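PDB 3MI6: alpha-galactosidase from Lactobacillus brevis, which probably releases terminal, non-reducing alpha-D-galactose residues by hydrolysis from alpha-galactosides such as galactose oligosaccharides, galactomannans and galactolipids. Local coordinates for residues N306-S309 against Q310-S314; S314-Q317 against Q318-N322; S494-Q497 against L498-P501. All blocks are in the same frame, centred on the assembly; numbering follows the deposited sequence.

Contact 1 of 3, residues N306-S309 against Q310-S314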
loop_
_atom_site.group_PDB
_atom_site.type_symbol
_atom_site.label_atom_id
_atom_site.label_comp_id
_atom_site.label_asym_id
_atom_site.label_seq_id
_atom_site.Cartn_x
_atom_site.Cartn_y
_atom_site.Cartn_z
ATOM N N ASN D 306 10.030 20.304 4.119
ATOM C CA ASN D 306 10.395 21.617 3.617
ATOM C C ASN D 306 11.222 22.304 4.687
ATOM O O ASN D 306 12.302 22.869 4.400
ATOM C CB ASN D 306 9.166 22.450 3.275
ATOM C CG ASN D 306 8.724 22.305 1.805
ATOM O OD1 ASN D 306 9.535 22.301 0.870
ATOM N ND2 ASN D 306 7.422 22.219 1.607
ATOM N N GLN D 307 10.728 22.223 5.929
ATOM C CA GLN D 307 11.380 22.859 7.066
ATOM C C GLN D 307 12.777 22.284 7.253
ATOM O O GLN D 307 13.741 23.026 7.443
ATOM C CB GLN D 307 10.541 22.721 8.335
ATOM C CG GLN D 307 11.204 23.281 9.606
ATOM C CD GLN D 307 11.558 24.776 9.524
ATOM O OE1 GLN D 307 12.653 25.202 9.954
ATOM N NE2 GLN D 307 10.640 25.577 8.977
ATOM N N LEU D 308 12.896 20.963 7.151
ATOM C CA LEU D 308 14.196 20.321 7.226
ATOM C C LEU D 308 15.148 20.833 6.151
ATOM O O LEU D 308 16.297 21.139 6.443
ATOM C CB LEU D 308 14.059 18.809 7.132
ATOM C CG LEU D 308 15.365 18.044 7.324
ATOM C CD1 LEU D 308 15.795 18.064 8.784
ATOM C CD2 LEU D 308 15.186 16.626 6.852
ATOM N N SER D 309 14.699 20.930 4.904
ATOM C CA SER D 309 15.618 21.410 3.879
ATOM C C SER D 309 15.965 22.862 4.122
ATOM O O SER D 309 17.095 23.276 3.964
ATOM C CB SER D 309 15.037 21.261 2.477
ATOM O OG SER D 309 14.927 19.896 2.130
ATOM N N GLN D 310 14.971 23.643 4.513
ATOM C CA GLN D 310 15.173 25.076 4.686
ATOM C C GLN D 310 16.252 25.418 5.728
ATOM O O GLN D 310 17.150 26.210 5.440
ATOM C CB GLN D 310 13.832 25.769 4.956
ATOM C CG GLN D 310 12.938 25.733 3.745
ATOM C CD GLN D 310 11.491 26.098 4.032
ATOM O OE1 GLN D 310 10.703 26.290 3.102
ATOM N NE2 GLN D 310 11.128 26.184 5.317
ATOM N N GLN D 311 16.174 24.805 6.911
ATOM C CA GLN D 311 17.119 25.083 7.987
ATOM C C GLN D 311 18.488 24.556 7.620
ATOM O O GLN D 311 19.454 25.304 7.624
ATOM C CB GLN D 311 16.648 24.502 9.326
ATOM C CG GLN D 311 16.542 22.972 9.411
ATOM C CD GLN D 311 15.636 22.531 10.555
ATOM O OE1 GLN D 311 14.690 23.237 10.911
ATOM N NE2 GLN D 311 15.920 21.378 11.135
HETATM N N MSE D 312 18.584 23.275 7.284
HETATM C CA MSE D 312 19.841 22.758 6.783
HETATM C C MSE D 312 20.450 23.668 5.722
HETATM O O MSE D 312 21.667 23.832 5.685
HETATM C CB MSE D 312 19.687 21.344 6.263
HETATM C CG MSE D 312 19.841 20.318 7.363
HETATM SE SE MSE D 312 19.241 18.542 6.875
HETATM C CE MSE D 312 20.702 17.479 7.607
ATOM N N ALA D 313 19.614 24.292 4.895
ATOM C CA ALA D 313 20.118 25.175 3.849
ATOM C C ALA D 313 20.581 26.506 4.402
ATOM O O ALA D 313 21.532 27.088 3.899
ATOM C CB ALA D 313 19.087 25.388 2.762
ATOM N N SER D 314 19.907 26.993 5.432
ATOM C CA SER D 314 20.387 28.177 6.128
ATOM C C SER D 314 21.671 27.883 6.878
ATOM O O SER D 314 22.539 28.744 7.018
ATOM C CB SER D 314 19.339 28.706 7.099
ATOM O OG SER D 314 18.790 29.895 6.565
#

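Contact 2 of 3, residues S314-Q317 against Q318-N322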
loop_
_atom_site.group_PDB
_atom_site.type_symbol
_atom_site.label_atom_id
_atom_site.label_comp_id
_atom_site.label_asym_id
_atom_site.label_seq_id
_atom_site.Cartn_x
_atom_site.Cartn_y
_atom_site.Cartn_z
ATOM N N SER D 314 19.907 26.993 5.432
ATOM C CA SER D 314 20.387 28.177 6.128
ATOM C C SER D 314 21.671 27.883 6.878
ATOM O O SER D 314 22.539 28.744 7.018
ATOM C CB SER D 314 19.339 28.706 7.099
ATOM O OG SER D 314 18.790 29.895 6.565
ATOM N N PHE D 315 21.780 26.658 7.375
ATOM C CA PHE D 315 22.993 26.259 8.039
ATOM C C PHE D 315 24.155 26.235 7.048
ATOM O O PHE D 315 25.244 26.723 7.364
ATOM C CB PHE D 315 22.832 24.907 8.723
ATOM C CG PHE D 315 24.136 24.293 9.152
ATOM C CD1 PHE D 315 24.715 24.644 10.359
ATOM C CD2 PHE D 315 24.785 23.378 8.336
ATOM C CE1 PHE D 315 25.917 24.091 10.760
ATOM C CE2 PHE D 315 25.986 22.815 8.724
ATOM C CZ PHE D 315 26.559 23.176 9.949
ATOM N N TYR D 316 23.925 25.691 5.850
ATOM C CA TYR D 316 25.006 25.573 4.863
ATOM C C TYR D 316 25.467 26.945 4.377
ATOM O O TYR D 316 26.650 27.158 4.148
ATOM C CB TYR D 316 24.623 24.698 3.659
ATOM C CG TYR D 316 24.229 23.269 3.970
ATOM C CD1 TYR D 316 24.954 22.503 4.878
ATOM C CD2 TYR D 316 23.150 22.667 3.313
ATOM C CE1 TYR D 316 24.592 21.184 5.153
ATOM C CE2 TYR D 316 22.782 21.362 3.579
ATOM C CZ TYR D 316 23.501 20.620 4.501
ATOM O OH TYR D 316 23.128 19.315 4.773
ATOM N N GLN D 317 24.523 27.867 4.228
ATOM C CA GLN D 317 24.810 29.169 3.650
ATOM C C GLN D 317 25.593 30.044 4.616
ATOM O O GLN D 317 26.350 30.914 4.200
ATOM C CB GLN D 317 23.510 29.879 3.250
ATOM C CG GLN D 317 23.722 31.252 2.611
ATOM C CD GLN D 317 22.420 32.027 2.408
ATOM O OE1 GLN D 317 21.826 32.549 3.364
ATOM N NE2 GLN D 317 21.975 32.114 1.155
ATOM N N GLN D 318 25.402 29.826 5.909
ATOM C CA GLN D 318 26.068 30.646 6.901
ATOM C C GLN D 318 27.347 29.990 7.425
ATOM O O GLN D 318 28.281 30.684 7.826
ATOM C CB GLN D 318 25.119 30.958 8.063
ATOM C CG GLN D 318 25.721 31.875 9.118
ATOM C CD GLN D 318 24.723 32.309 10.179
ATOM O OE1 GLN D 318 25.090 32.957 11.169
ATOM N NE2 GLN D 318 23.451 31.950 9.980
ATOM N N HIS D 319 27.401 28.660 7.392
ATOM C CA HIS D 319 28.426 27.926 8.125
ATOM C C HIS D 319 29.162 26.822 7.348
ATOM O O HIS D 319 29.778 25.944 7.957
ATOM C CB HIS D 319 27.807 27.300 9.365
ATOM C CG HIS D 319 27.237 28.289 10.327
ATOM N ND1 HIS D 319 28.014 29.200 11.003
ATOM C CD2 HIS D 319 25.967 28.482 10.755
ATOM C CE1 HIS D 319 27.246 29.923 11.797
ATOM N NE2 HIS D 319 25.998 29.510 11.662
ATOM N N LEU D 320 29.102 26.854 6.018
ATOM C CA LEU D 320 29.787 25.840 5.225
ATOM C C LEU D 320 30.274 26.387 3.894
ATOM O O LEU D 320 31.416 26.180 3.513
ATOM C CB LEU D 320 28.897 24.607 5.004
ATOM C CG LEU D 320 29.488 23.518 4.093
ATOM C CD1 LEU D 320 30.644 22.819 4.777
ATOM C CD2 LEU D 320 28.456 22.482 3.659
ATOM N N VAL D 321 29.414 27.091 3.183
ATOM C CA VAL D 321 29.774 27.523 1.842
ATOM C C VAL D 321 30.929 28.537 1.964
ATOM O O VAL D 321 31.038 29.282 2.941
ATOM C CB VAL D 321 28.499 27.842 0.996
ATOM C CG1 VAL D 321 28.856 28.431 -0.358
ATOM C CG2 VAL D 321 27.685 26.592 0.807
ATOM N N ASN D 322 31.808 28.516 0.972
ATOM C CA ASN D 322 32.757 29.575 0.678
ATOM C C ASN D 322 31.991 30.868 0.941
ATOM O O ASN D 322 31.037 31.178 0.231
ATOM C CB ASN D 322 33.268 29.376 -0.757
ATOM C CG ASN D 322 34.318 30.407 -1.179
ATOM O OD1 ASN D 322 34.284 31.550 -0.757
ATOM N ND2 ASN D 322 35.233 29.999 -2.053
#

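Contact 3 of 3, residues S494-Q497 against L498-P501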
loop_
_atom_site.group_PDB
_atom_site.type_symbol
_atom_site.label_atom_id
_atom_site.label_comp_id
_atom_site.label_asym_id
_atom_site.label_seq_id
_atom_site.Cartn_x
_atom_site.Cartn_y
_atom_site.Cartn_z
ATOM N N SER D 494 52.767 -1.265 0.680
ATOM C CA SER D 494 51.780 -2.317 0.494
ATOM C C SER D 494 50.621 -2.153 1.473
ATOM O O SER D 494 49.457 -2.305 1.108
ATOM C CB SER D 494 52.436 -3.678 0.685
ATOM O OG SER D 494 53.637 -3.749 -0.059
ATOM N N ASP D 495 50.963 -1.836 2.717
ATOM C CA ASP D 495 50.001 -1.706 3.794
ATOM C C ASP D 495 49.124 -0.477 3.645
ATOM O O ASP D 495 47.991 -0.456 4.131
ATOM C CB ASP D 495 50.733 -1.626 5.128
ATOM C CG ASP D 495 51.282 -2.956 5.563
ATOM O OD1 ASP D 495 50.541 -3.956 5.443
ATOM O OD2 ASP D 495 52.449 -3.004 6.023
ATOM N N GLN D 496 49.649 0.554 2.992
ATOM C CA GLN D 496 48.919 1.809 2.834
ATOM C C GLN D 496 47.979 1.834 1.638
ATOM O O GLN D 496 47.386 2.871 1.359
ATOM C CB GLN D 496 49.886 2.972 2.690
ATOM C CG GLN D 496 50.740 3.205 3.888
ATOM C CD GLN D 496 51.510 4.495 3.780
ATOM O OE1 GLN D 496 52.279 4.693 2.841
ATOM N NE2 GLN D 496 51.296 5.393 4.737
ATOM N N GLN D 497 47.838 0.731 0.911
ATOM C CA GLN D 497 47.037 0.798 -0.315
ATOM C C GLN D 497 45.551 1.104 -0.070
ATOM O O GLN D 497 44.895 1.733 -0.894
ATOM C CB GLN D 497 47.225 -0.443 -1.188
ATOM C CG GLN D 497 48.600 -0.556 -1.818
ATOM C CD GLN D 497 48.921 0.599 -2.739
ATOM O OE1 GLN D 497 48.096 1.004 -3.554
ATOM N NE2 GLN D 497 50.130 1.134 -2.620
ATOM N N LEU D 498 45.031 0.681 1.072
ATOM C CA LEU D 498 43.649 0.972 1.419
ATOM C C LEU D 498 43.461 2.416 1.832
ATOM O O LEU D 498 42.382 2.790 2.293
ATOM C CB LEU D 498 43.190 0.076 2.555
ATOM C CG LEU D 498 43.117 -1.395 2.199
ATOM C CD1 LEU D 498 42.811 -2.175 3.435
ATOM C CD2 LEU D 498 42.076 -1.624 1.131
ATOM N N GLU D 499 44.510 3.222 1.683
ATOM C CA GLU D 499 44.450 4.636 2.050
ATOM C C GLU D 499 44.406 5.505 0.815
ATOM O O GLU D 499 44.396 6.723 0.929
ATOM C CB GLU D 499 45.682 5.057 2.840
ATOM C CG GLU D 499 45.750 4.672 4.298
ATOM C CD GLU D 499 47.116 5.021 4.905
ATOM O OE1 GLU D 499 47.747 5.988 4.423
ATOM O OE2 GLU D 499 47.569 4.332 5.850
ATOM N N LEU D 500 44.409 4.895 -0.366
ATOM C CA LEU D 500 44.464 5.673 -1.598
ATOM C C LEU D 500 43.188 6.482 -1.766
ATOM O O LEU D 500 43.243 7.698 -1.938
ATOM C CB LEU D 500 44.676 4.769 -2.805
ATOM C CG LEU D 500 45.379 5.264 -4.073
ATOM C CD1 LEU D 500 45.066 4.308 -5.229
ATOM C CD2 LEU D 500 45.017 6.694 -4.458
ATOM N N PRO D 501 42.021 5.816 -1.711
ATOM C CA PRO D 501 40.813 6.600 -1.951
ATOM C C PRO D 501 40.743 7.848 -1.089
ATOM O O PRO D 501 40.549 8.921 -1.631
ATOM C CB PRO D 501 39.694 5.613 -1.619
ATOM C CG PRO D 501 40.273 4.295 -2.000
ATOM C CD PRO D 501 41.715 4.380 -1.574
#

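Contact 1 of 3, residues N306-S309 against Q310-S314
N306 and Q310 meet one helical turn apart, where N306 O accepts the backbone N-H of Q310 at 2.8 Å and the extended side chain of Q310 runs its CB and CG past that same oxygen. The amide of N306 is occupied elsewhere, its OD1 taking a hydrogen bond from the backbone N of R640. At Q307 the carbonyl receives the N-H of Q311 almost straight, with Q307 O and Q311 N 3.1 Å apart. Farther out, the side chains of Q307 and Q311 cross at about a right angle, their amide planes turned 66° apart. Q311 reaches this place because its CG is tucked between its own N and carbonyl carbon (chi1 64°); the amide is fixed by NE2, which bonds to S299 OG and Y300 O. These glutamines thus illustrate how helix 305-319, which follows strand 290-301 in the chain and leads on to the first barrel strand, 333-335, is held against the strand it has just left. L308 continues that face. With CG swung away from its backbone N (chi1 -175°), it runs alongside M312, modelled as selenomethionine, and the two side chains point the same way. L308 CG lies 3.9 Å from SE of M312 and L308 CD1 4.0 Å from the same atom, while both side chains also touch S299. In the backbone of the same pair, M312 N bonds to L308 O at 3.2 Å. S309 has a different environment: its buried OG is hydrogen-bonded to Y565 O and to NH2 of R640, so the hydroxyl links the helix to helix 553-566 and to strand 637-640. S309 O takes the N-H of A313 at 2.9 Å, and the methyl of A313 sits close beside that oxygen.

Contact 2 of 3, residues S314-Q317 against Q318-N322
F315 and H319, Y316 and L320 pair up across the C-terminal turn of helix 305-319, where alpha-helical hydrogen bonding gives way to a wider turn. Among the backbone bonds, Q318 N to S314 O and H319 N to F315 O (2.9 Å) keep the spacing of four residues. Y316 O then serves two donors, V321 N at 2.9 Å (161°) and L320 N only weakly; the five-residue step to V321 marks the change of winding. The aromatic contact is oblique: the F315 and H319 rings have centroids 5.8 Å apart and planes at 41°. F315 CG lies opposite its backbone N (chi1 166°), which swings the ring toward H319, whose CB, 4.0 Å from F315 CE1, lies over one face of the phenyl ring, toward its rim. F154 meets F315 edge-to-face. The imidazole is gripped at ND1 by F124 O and at NE2 by D129 OD2, fixing its rotation; both partners are acceptors, consistent with a proton on each nitrogen, and D129 would probably favour that charged form. The apolar pair, Y316 and L320, lies side by side and touches L536 of helix 536-539, with L320 CD2 3.7 Å from Y316 CD1.

Contact 3 of 3, residues S494-Q497 against L498-P501
Q496 lays its side chain obliquely across that of E499, the amide and carboxylate planes standing 77° apart. The nearest side-chain atoms, Q496 NE2 and E499 OE1, are 3.6 Å from each other, and Q496 CG is 3.9 Å from E499 OE2, so the two groups are near without a hydrogen bond being assigned between them. Q496 OE1 has a weak hydrogen bond from T493 N. The carboxylate has firmer partners: OE1 forms a salt bridge with NE of R503, and OE2 accepts the backbone N-H of N284. Held from these two directions, its rotation is largely set, and it would probably be kept ionised. The backbone winds tightly here, in the three-residue steps of a 3-10 turn. E499 N bonds to Q496 O at 2.9 Å and L500 N to Q497 O at 3.2 Å; each donor stands well above the plane of its carbonyl. CB of L500 rests 3.6 Å from Q497 O. The side chain of Q497, bent at CG (chi2 -61°), sends NE2 to the carbonyls of S489 and T493. Across the subunit boundary, G97 and R99 of the second subunit pack on Q497 and L498. The 3-10 turn runs directly into helix 500-518, which joins barrel strands 475-478 and 523-526, while strand 283-285 touches the turn, W283 against E499 and N284 against Q496.

How the contacts relate
Contacts 1 and 2 follow one another along helix 305-319, contact 2 running on into the loop beyond it: they share S314, and their centres are 11 Å apart. Contact 1 comes first along the chain, contact 2 carries the helix to its C-terminal end, and contact 3 follows some 170 residues later, at the entry to helix 500-518. It is remote from the others, its centre 38 Å from that of contact 1 and 33 Å from that of contact 2. All three belong to the melibiase region of this family 36 enzyme. The first two lie in the connection between the nine-stranded antiparallel sheet and the eight-stranded parallel barrel, the third in a barrel crossover at a subunit boundary.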